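Local atomic coordinates of Keto/oxoacid ferredoxin oxidoreductase, gamma subunit (PDB entry 3ON3), a protein that is the gamma subunit of a keto/oxoacid ferredoxin oxidoreductase, which probably takes part in the ferredoxin-linked oxidation of 2-oxoacids. Residues 23-28 and 144-149. Residues are numbered along the deposited sequence; the frame is centred on the assembly and turned at random.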
# COMPACT_ATOMS: atom_id res chain seq x y z
N VAL B 23 -2.18 -2.03 -4.48
CA VAL B 23 -1.81 -3.23 -3.74
C VAL B 23 -2.53 -4.49 -4.27
O VAL B 23 -1.89 -5.51 -4.53
CB VAL B 23 -2.05 -3.07 -2.25
CG1 VAL B 23 -2.05 -4.44 -1.58
CG2 VAL B 23 -0.99 -2.13 -1.64
N ILE B 24 -3.84 -4.40 -4.42
CA ILE B 24 -4.63 -5.46 -5.03
C ILE B 24 -4.09 -5.91 -6.41
O ILE B 24 -3.90 -7.11 -6.66
CB ILE B 24 -6.10 -5.05 -5.15
CG1 ILE B 24 -6.71 -4.91 -3.75
CG2 ILE B 24 -6.88 -6.06 -5.98
CD1 ILE B 24 -8.10 -4.34 -3.75
N MSE B 25 -3.79 -4.94 -7.28
CA MSE B 25 -3.21 -5.26 -8.58
C MSE B 25 -1.87 -5.98 -8.48
O MSE B 25 -1.61 -6.90 -9.25
CB MSE B 25 -3.03 -4.00 -9.44
CG MSE B 25 -4.19 -3.66 -10.34
SE MSE B 25 -4.52 -4.93 -11.80
CE MSE B 25 -2.70 -5.55 -12.06
N ALA B 26 -1.01 -5.53 -7.56
CA ALA B 26 0.30 -6.15 -7.38
C ALA B 26 0.19 -7.61 -6.89
O ALA B 26 0.93 -8.49 -7.35
CB ALA B 26 1.19 -5.29 -6.41
N GLU B 27 -0.71 -7.85 -5.94
CA GLU B 27 -0.92 -9.19 -5.39
C GLU B 27 -1.67 -10.13 -6.36
O GLU B 27 -1.46 -11.35 -6.34
CB GLU B 27 -1.61 -9.10 -4.02
CG GLU B 27 -0.69 -8.49 -2.93
CD GLU B 27 -1.40 -8.07 -1.64
OE1 GLU B 27 -2.65 -8.13 -1.59
OE2 GLU B 27 -0.71 -7.67 -0.68
N ALA B 28 -2.51 -9.56 -7.22
CA ALA B 28 -3.16 -10.36 -8.26
C ALA B 28 -2.09 -10.93 -9.16
O ALA B 28 -2.09 -12.12 -9.45
CB ALA B 28 -4.13 -9.52 -9.07
N GLY B 144 -5.71 -6.54 -19.53
CA GLY B 144 -5.45 -7.96 -19.55
C GLY B 144 -4.11 -8.31 -18.91
O GLY B 144 -3.52 -9.31 -19.24
N VAL B 145 -3.64 -7.49 -17.98
CA VAL B 145 -2.32 -7.73 -17.40
C VAL B 145 -2.33 -8.93 -16.44
O VAL B 145 -1.35 -9.68 -16.34
CB VAL B 145 -1.69 -6.45 -16.74
CG1 VAL B 145 -2.41 -6.07 -15.46
CG2 VAL B 145 -0.22 -6.66 -16.47
N VAL B 146 -3.46 -9.12 -15.75
CA VAL B 146 -3.65 -10.27 -14.86
C VAL B 146 -4.96 -10.97 -15.23
O VAL B 146 -5.85 -10.33 -15.80
CB VAL B 146 -3.72 -9.86 -13.37
CG1 VAL B 146 -2.37 -9.27 -12.93
CG2 VAL B 146 -4.85 -8.84 -13.12
N SER B 147 -5.07 -12.26 -14.91
CA SER B 147 -6.32 -12.98 -15.16
C SER B 147 -7.42 -12.37 -14.30
O SER B 147 -7.14 -11.80 -13.24
CB SER B 147 -6.19 -14.48 -14.86
OG SER B 147 -5.85 -14.70 -13.49
N LYS B 148 -8.65 -12.48 -14.76
CA LYS B 148 -9.80 -12.03 -13.98
C LYS B 148 -9.83 -12.78 -12.65
O LYS B 148 -10.14 -12.19 -11.61
CB LYS B 148 -11.10 -12.24 -14.77
CG LYS B 148 -12.37 -11.78 -14.02
CD LYS B 148 -13.67 -12.29 -14.70
CE LYS B 148 -14.92 -11.61 -14.12
NZ LYS B 148 -16.20 -12.32 -14.49
N GLU B 149 -9.49 -14.06 -12.67
CA GLU B 149 -9.45 -14.86 -11.45
C GLU B 149 -8.43 -14.33 -10.43
O GLU B 149 -8.76 -14.21 -9.24
CB GLU B 149 -9.23 -16.36 -11.73
CG GLU B 149 -9.04 -17.20 -10.45
CD GLU B 149 -8.76 -18.70 -10.68
OE1 GLU B 149 -8.60 -19.15 -11.83
OE2 GLU B 149 -8.70 -19.44 -9.67
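Glu27 OE2, on the same stretch of helix 18-32 that brings Met25 and Ala28 against Val145 and Val146, is gripped twice: by a salt bridge to Arg158 NH2 and a hydrogen bond to Tyr43 OH of the second subunit. Across the contact itself no hydrogen bond forms; 162 Å² is buried, and the side-chain contacts are apolar. Met25, a selenomethionine and probably a label for methionine, leaves its backbone alongside the turn, but bends at chi2 (-67°) and chi3 (-29°) bring its end in, slanting across both valines. CE lies 3.5 Å from Val145 CG1, the branch set between its own N and carbonyl carbon (chi1 71°). As chi3 is well short of staggered, this tight approach may reflect strain or an imperfectly placed methyl. Val146 meets the chain on both branches, CG1 3.8 Å from Met25 CE and CG2 4.1 Å from Met25 SE. Its CG1 also lies 4.1 Å from Ala28 C, and its CG2 4.2 Å from Ala28 CB. The closest backbone approach, 6.6 Å between Ala28 CA and Val146 CA, is consistent with alanine's short side chain. Polar ties flank the patch: Lys35 NZ bonds Val145 O, Asp33 OD2 accepts from Ser147 N, and Ser147 OG N-caps helix 148-157. Met25 also packs on Ile8, Phe10, Ile58, Leu136 and Val140, making this a helix-to-sheet core junction. Chemically, methyl groups and the Met25 chain join helix 18-32 to Val145 and Val146, in the turn between helices 131-143 and 148-157, while directional bonding is left to the surroundings.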